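Local coordinates for protein putative sugar isomerase (Parabacteroides distasonis, PDB 3LMZ) that is a putative sugar isomerase with a xylose isomerase-like TIM-barrel fold, and probably acts on a sugar-like substrate bound at the mouth of the barrel, at residues C161-H166 against H189-T194; V185-I190 against M227-Y232. One frame throughout, in Å; residues are numbered along the deposited sequence. Where two conformers were deposited one is given.

Contact 1: C161-H166 against H189-T194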
loop_
_atom_site.group_PDB
_atom_site.type_symbol
_atom_site.label_atom_id
_atom_site.label_comp_id
_atom_site.label_asym_id
_atom_site.label_seq_id
_atom_site.Cartn_x
_atom_site.Cartn_y
_atom_site.Cartn_z
ATOM N N CYS A 161 22.551 6.838 9.513
ATOM C CA CYS A 161 21.366 6.243 8.881
ATOM C C CYS A 161 20.244 6.653 9.830
ATOM O O CYS A 161 20.098 6.131 10.962
ATOM C CB CYS A 161 21.504 4.706 8.747
ATOM S SG CYS A 161 19.932 4.071 8.197
ATOM N N LEU A 162 19.526 7.686 9.384
ATOM C CA LEU A 162 18.456 8.259 10.206
ATOM C C LEU A 162 17.319 7.261 10.174
ATOM O O LEU A 162 16.611 7.124 9.181
ATOM C CB LEU A 162 17.968 9.625 9.725
ATOM C CG LEU A 162 16.737 10.176 10.428
ATOM C CD1 LEU A 162 16.969 10.360 11.891
ATOM C CD2 LEU A 162 16.326 11.443 9.730
ATOM N N ASP A 163 17.083 6.613 11.305
ATOM C CA ASP A 163 15.979 5.644 11.437
ATOM C C ASP A 163 14.845 6.417 12.114
ATOM O O ASP A 163 14.862 6.715 13.308
ATOM C CB ASP A 163 16.438 4.435 12.255
ATOM C CG ASP A 163 15.390 3.315 12.305
ATOM O OD1 ASP A 163 14.212 3.661 12.601
ATOM O OD2 ASP A 163 15.812 2.148 11.986
ATOM N N VAL A 164 13.809 6.686 11.358
ATOM C CA VAL A 164 12.789 7.587 11.834
ATOM C C VAL A 164 11.991 6.936 12.973
ATOM O O VAL A 164 11.565 7.616 13.908
ATOM C CB VAL A 164 11.896 8.033 10.695
ATOM C CG1 VAL A 164 12.759 8.730 9.613
ATOM C CG2 VAL A 164 10.986 6.898 10.065
ATOM N N GLY A 165 11.834 5.604 12.905
ATOM C CA GLY A 165 11.064 4.892 13.900
ATOM C C GLY A 165 11.785 4.814 15.216
ATOM O O GLY A 165 11.228 5.099 16.295
ATOM N N HIS A 166 13.045 4.397 15.178
ATOM C CA HIS A 166 13.830 4.359 16.409
ATOM C C HIS A 166 14.048 5.745 17.026
ATOM O O HIS A 166 14.028 5.884 18.259
ATOM C CB HIS A 166 15.164 3.665 16.187
ATOM C CG HIS A 166 15.019 2.206 15.962
ATOM N ND1 HIS A 166 14.086 1.446 16.654
ATOM C CD2 HIS A 166 15.688 1.353 15.149
ATOM C CE1 HIS A 166 14.197 0.185 16.268
ATOM N NE2 HIS A 166 15.146 0.105 15.350
ATOM N N HIS A 189 16.269 4.857 7.185
ATOM C CA HIS A 189 15.282 3.769 7.276
ATOM C C HIS A 189 13.943 4.418 7.583
ATOM O O HIS A 189 13.754 5.051 8.655
ATOM C CB HIS A 189 15.696 2.745 8.349
ATOM C CG HIS A 189 16.877 1.915 7.954
ATOM N ND1 HIS A 189 17.353 0.867 8.714
ATOM C CD2 HIS A 189 17.621 1.928 6.821
ATOM C CE1 HIS A 189 18.371 0.299 8.076
ATOM N NE2 HIS A 189 18.553 0.917 6.924
ATOM N N ILE A 190 12.982 4.146 6.698
ATOM C CA ILE A 190 11.577 4.517 6.889
ATOM C C ILE A 190 10.862 3.325 7.470
ATOM O O ILE A 190 11.181 2.172 7.141
ATOM C CB ILE A 190 10.903 5.069 5.606
ATOM C CG1 ILE A 190 11.032 4.101 4.430
ATOM C CG2 ILE A 190 11.534 6.441 5.230
ATOM C CD1 ILE A 190 10.126 4.452 3.295
ATOM N N LYS A 191 9.948 3.605 8.396
ATOM C CA LYS A 191 9.140 2.614 9.112
ATOM C C LYS A 191 8.189 3.453 9.958
ATOM O O LYS A 191 8.365 4.694 10.080
ATOM C CB LYS A 191 10.010 1.707 10.022
ATOM C CG LYS A 191 10.883 2.501 11.010
ATOM C CD LYS A 191 11.780 1.612 11.871
ATOM C CE LYS A 191 12.838 0.914 11.055
ATOM N NZ LYS A 191 13.878 0.262 11.993
ATOM N N ASP A 192 7.169 2.782 10.462
ATOM C CA ASP A 192 6.246 3.425 11.352
ATOM C C ASP A 192 6.167 2.708 12.700
ATOM O O ASP A 192 6.471 1.527 12.798
ATOM C CB ASP A 192 4.851 3.495 10.715
ATOM C CG ASP A 192 4.039 4.758 11.102
ATOM O OD1 ASP A 192 4.407 5.458 12.106
ATOM O OD2 ASP A 192 2.948 4.987 10.420
ATOM N N VAL A 193 5.744 3.412 13.724
ATOM C CA VAL A 193 5.691 2.928 15.114
ATOM C C VAL A 193 4.396 3.378 15.777
ATOM O O VAL A 193 3.844 4.427 15.433
ATOM C CB VAL A 193 6.970 3.432 15.907
ATOM C CG1 VAL A 193 8.231 2.737 15.324
ATOM C CG2 VAL A 193 7.064 4.985 15.950
ATOM N N THR A 194 3.982 2.669 16.843
ATOM C CA THR A 194 2.674 2.912 17.479
ATOM C C THR A 194 2.748 3.970 18.599
ATOM O O THR A 194 1.725 4.454 19.047
ATOM C CB THR A 194 2.086 1.627 18.042
ATOM O OG1 THR A 194 2.980 1.120 19.051
ATOM C CG2 THR A 194 1.934 0.559 16.932
#
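H189 forms a parallel bridge with D163: its N donates to L162 O (3.0 Å), and its O accepts from V164 N. C161 SG, anti to its backbone N (chi1 172°), lies over one face of the H189 ring, 3.6 Å from the centroid and offset toward the rim. At the edge of that ring stands D163 OD2. The CA of I190 meets V164 CG2, which also reaches the buried K191 O. The chain of K191 bends at chi3 (67°), which sets CE beside the D163 carboxylate, the two side chains crossing at about a right angle. Its NZ forms a salt bridge with D163, donating to the syn lone pair of OD2 at 2.7 Å, and others with E231 and E233; OD2 is also bonded to H132 NE2. Here strand 158-163 of the TIM barrel gives way to helix 164-169, at the C-terminal mouth where these barrels carry their active sites. D163 is the N-cap: its OD1 accepts from H166 N (2.9 Å) from above the carboxylate plane. H166 NE2 hydrogen-bonds a citrate, probably from the crystallisation liquor, that may mark a pocket. G165, lacking a side chain, admits K191 CG to 3.8 Å from its CA, where V193 CG1 also packs.

Contact 2: V185-I190 against M227-Y232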
loop_
_atom_site.group_PDB
_atom_site.type_symbol
_atom_site.label_atom_id
_atom_site.label_comp_id
_atom_site.label_asym_id
_atom_site.label_seq_id
_atom_site.Cartn_x
_atom_site.Cartn_y
_atom_site.Cartn_z
ATOM N N VAL A 185 23.268 13.225 7.315
ATOM C CA VAL A 185 22.321 12.120 7.112
ATOM C C VAL A 185 22.598 11.534 5.716
ATOM O O VAL A 185 22.343 12.182 4.674
ATOM C CB VAL A 185 20.850 12.571 7.215
ATOM C CG1 VAL A 185 19.873 11.431 6.874
ATOM C CG2 VAL A 185 20.557 13.158 8.640
ATOM N N PHE A 186 23.146 10.310 5.695
ATOM C CA PHE A 186 23.592 9.710 4.437
ATOM C C PHE A 186 22.719 8.568 3.976
ATOM O O PHE A 186 22.889 8.051 2.873
ATOM C CB PHE A 186 25.093 9.333 4.526
ATOM C CG PHE A 186 25.988 10.530 4.773
ATOM C CD1 PHE A 186 25.808 11.728 4.072
ATOM C CD2 PHE A 186 26.964 10.496 5.758
ATOM C CE1 PHE A 186 26.610 12.826 4.305
ATOM C CE2 PHE A 186 27.733 11.598 5.997
ATOM C CZ PHE A 186 27.554 12.752 5.274
ATOM N N ASP A 187 21.836 8.132 4.859
ATOM C CA ASP A 187 20.879 7.053 4.552
ATOM C C ASP A 187 19.715 7.214 5.505
ATOM O O ASP A 187 19.792 7.942 6.512
ATOM C CB ASP A 187 21.537 5.684 4.722
ATOM C CG ASP A 187 20.715 4.523 4.184
ATOM O OD1 ASP A 187 20.419 4.556 2.987
ATOM O OD2 ASP A 187 20.564 3.569 4.929
HETATM N N MSE A 188 18.603 6.541 5.205
HETATM C CA MSE A 188 17.445 6.652 6.063
HETATM C C MSE A 188 16.711 5.315 6.006
HETATM O O MSE A 188 16.534 4.761 4.924
HETATM C CB MSE A 188 16.491 7.719 5.550
HETATM C CG MSE A 188 15.414 8.125 6.528
HETATM SE SE MSE A 188 14.211 9.478 5.767
HETATM C CE MSE A 188 15.731 10.796 5.461
ATOM N N HIS A 189 16.269 4.857 7.185
ATOM C CA HIS A 189 15.282 3.769 7.276
ATOM C C HIS A 189 13.943 4.418 7.583
ATOM O O HIS A 189 13.754 5.051 8.655
ATOM C CB HIS A 189 15.696 2.745 8.349
ATOM C CG HIS A 189 16.877 1.915 7.954
ATOM N ND1 HIS A 189 17.353 0.867 8.714
ATOM C CD2 HIS A 189 17.621 1.928 6.821
ATOM C CE1 HIS A 189 18.371 0.299 8.076
ATOM N NE2 HIS A 189 18.553 0.917 6.924
ATOM N N ILE A 190 12.982 4.146 6.698
ATOM C CA ILE A 190 11.577 4.517 6.889
ATOM C C ILE A 190 10.862 3.325 7.470
ATOM O O ILE A 190 11.181 2.172 7.141
ATOM C CB ILE A 190 10.903 5.069 5.606
ATOM C CG1 ILE A 190 11.032 4.101 4.430
ATOM C CG2 ILE A 190 11.534 6.441 5.230
ATOM C CD1 ILE A 190 10.126 4.452 3.295
HETATM N N MSE A 227 18.758 7.570 0.000
HETATM C CA MSE A 227 17.705 6.586 -0.094
HETATM C C MSE A 227 16.898 6.612 1.200
HETATM O O MSE A 227 17.381 6.847 2.286
HETATM C CB MSE A 227 18.213 5.155 -0.275
HETATM C CG MSE A 227 18.516 4.790 -1.720
HETATM SE SE MSE A 227 19.843 6.021 -2.466
HETATM C CE MSE A 227 20.040 5.182 -4.170
ATOM N N CYS A 228 15.603 6.339 1.010
ATOM C CA CYS A 228 14.624 6.142 2.082
ATOM C C CYS A 228 14.296 4.671 1.872
ATOM O O CYS A 228 13.635 4.317 0.897
ATOM C CB CYS A 228 13.372 7.003 1.850
ATOM S SG CYS A 228 13.554 8.769 1.851
ATOM N N SER A 229 14.814 3.840 2.775
ATOM C CA SER A 229 14.798 2.387 2.671
ATOM C C SER A 229 13.866 1.796 3.715
ATOM O O SER A 229 14.005 2.042 4.920
ATOM C CB SER A 229 16.210 1.864 2.826
ATOM O OG SER A 229 16.871 2.164 1.598
ATOM N N LEU A 230 12.833 1.098 3.247
ATOM C CA LEU A 230 11.884 0.518 4.163
ATOM C C LEU A 230 12.464 -0.621 4.946
ATOM O O LEU A 230 12.992 -1.576 4.397
ATOM C CB LEU A 230 10.597 0.040 3.422
ATOM C CG LEU A 230 9.576 -0.724 4.266
ATOM C CD1 LEU A 230 8.968 0.140 5.340
ATOM C CD2 LEU A 230 8.486 -1.403 3.375
ATOM N N GLU A 231 12.408 -0.492 6.261
ATOM C CA GLU A 231 12.835 -1.559 7.174
ATOM C C GLU A 231 11.625 -1.997 7.974
ATOM O O GLU A 231 11.238 -1.406 8.987
ATOM C CB GLU A 231 13.977 -1.108 8.081
ATOM C CG GLU A 231 14.568 -2.252 8.862
ATOM C CD GLU A 231 15.864 -1.876 9.555
ATOM O OE1 GLU A 231 15.840 -0.919 10.387
ATOM O OE2 GLU A 231 16.874 -2.546 9.280
ATOM N N TYR A 232 10.968 -3.018 7.453
ATOM C CA TYR A 232 9.678 -3.489 7.973
ATOM C C TYR A 232 9.852 -4.613 8.979
ATOM O O TYR A 232 10.344 -5.691 8.621
ATOM C CB TYR A 232 8.741 -3.964 6.842
ATOM C CG TYR A 232 7.345 -4.154 7.307
ATOM C CD1 TYR A 232 6.594 -3.061 7.633
ATOM C CD2 TYR A 232 6.773 -5.385 7.390
ATOM C CE1 TYR A 232 5.255 -3.208 8.145
ATOM C CE2 TYR A 232 5.431 -5.556 7.833
ATOM C CZ TYR A 232 4.714 -4.466 8.251
ATOM O OH TYR A 232 3.406 -4.626 8.691
HETATM O O HOH W 1 21.250 6.604 1.207
#
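I190 fits its two branches between C228 and L230. CG1 takes the crowded position between backbone N and carbonyl carbon (chi1 55°) and lies 4.2 Å from L230 CB, while CG2 turns to C228 CB at 3.9 Å. L230 CD1 covers I190 O at 3.5 Å. On this same face the SE of M188, a selenomethionine, meets C228 SG at 4.0 Å in one of two cysteine conformers. The backbones are laced by S229 N to M188 O (2.9 Å), I190 N to S229 O and E231 N to I190 O. The other face, bearing H189 and S229, looks into the barrel and is more polar. S229 CB rests against M188 O at 3.6 Å. Past the end of the strand, the extended E231 reaches back, and its OE1 takes a weak hydrogen bond from H189 ND1 (2.9 Å), with ring and carboxylate planes 78° apart; the stronger partner of OE1 is K191 NZ. An alanine at H189 would probably leave E231 OE1 without this N-H and C161 SG without the ring it lies over. A water donates to F186 O and D187 OD1 and accepts from M227 N, tying the segments together. Y78 OH, from strand 76-85, hydrogen-bonds both D187 OD1 and S229 OG. On the outer face, helix 212-221 covers M188 and C228, helix 240-256 covers I190 and L230, and strand 158-163 flanks V185-I190 within the sheet.

How the contacts relate
Both contacts are buried and share strand 185-193, which pairs with strand 158-163 in contact 1 and with strand 227-230 in contact 2; H189 and I190 belong to both. Contact 2 lies nearer the centre of the chain and is mainly ladder bonding with apolar packing on its outer face, turning polar on its inner side. Contact 1 is set toward the mouth of the barrel, runs on into a helix start and a loop, and relies more on charge. The two meet at K191 NZ, which bridges D163 OD2 and E231 OE1 (2.8 Å), also meets E233, and so probably eases the closeness of these carboxylates. Citrate is bonded by a residue of each contact, consistent with one common pocket.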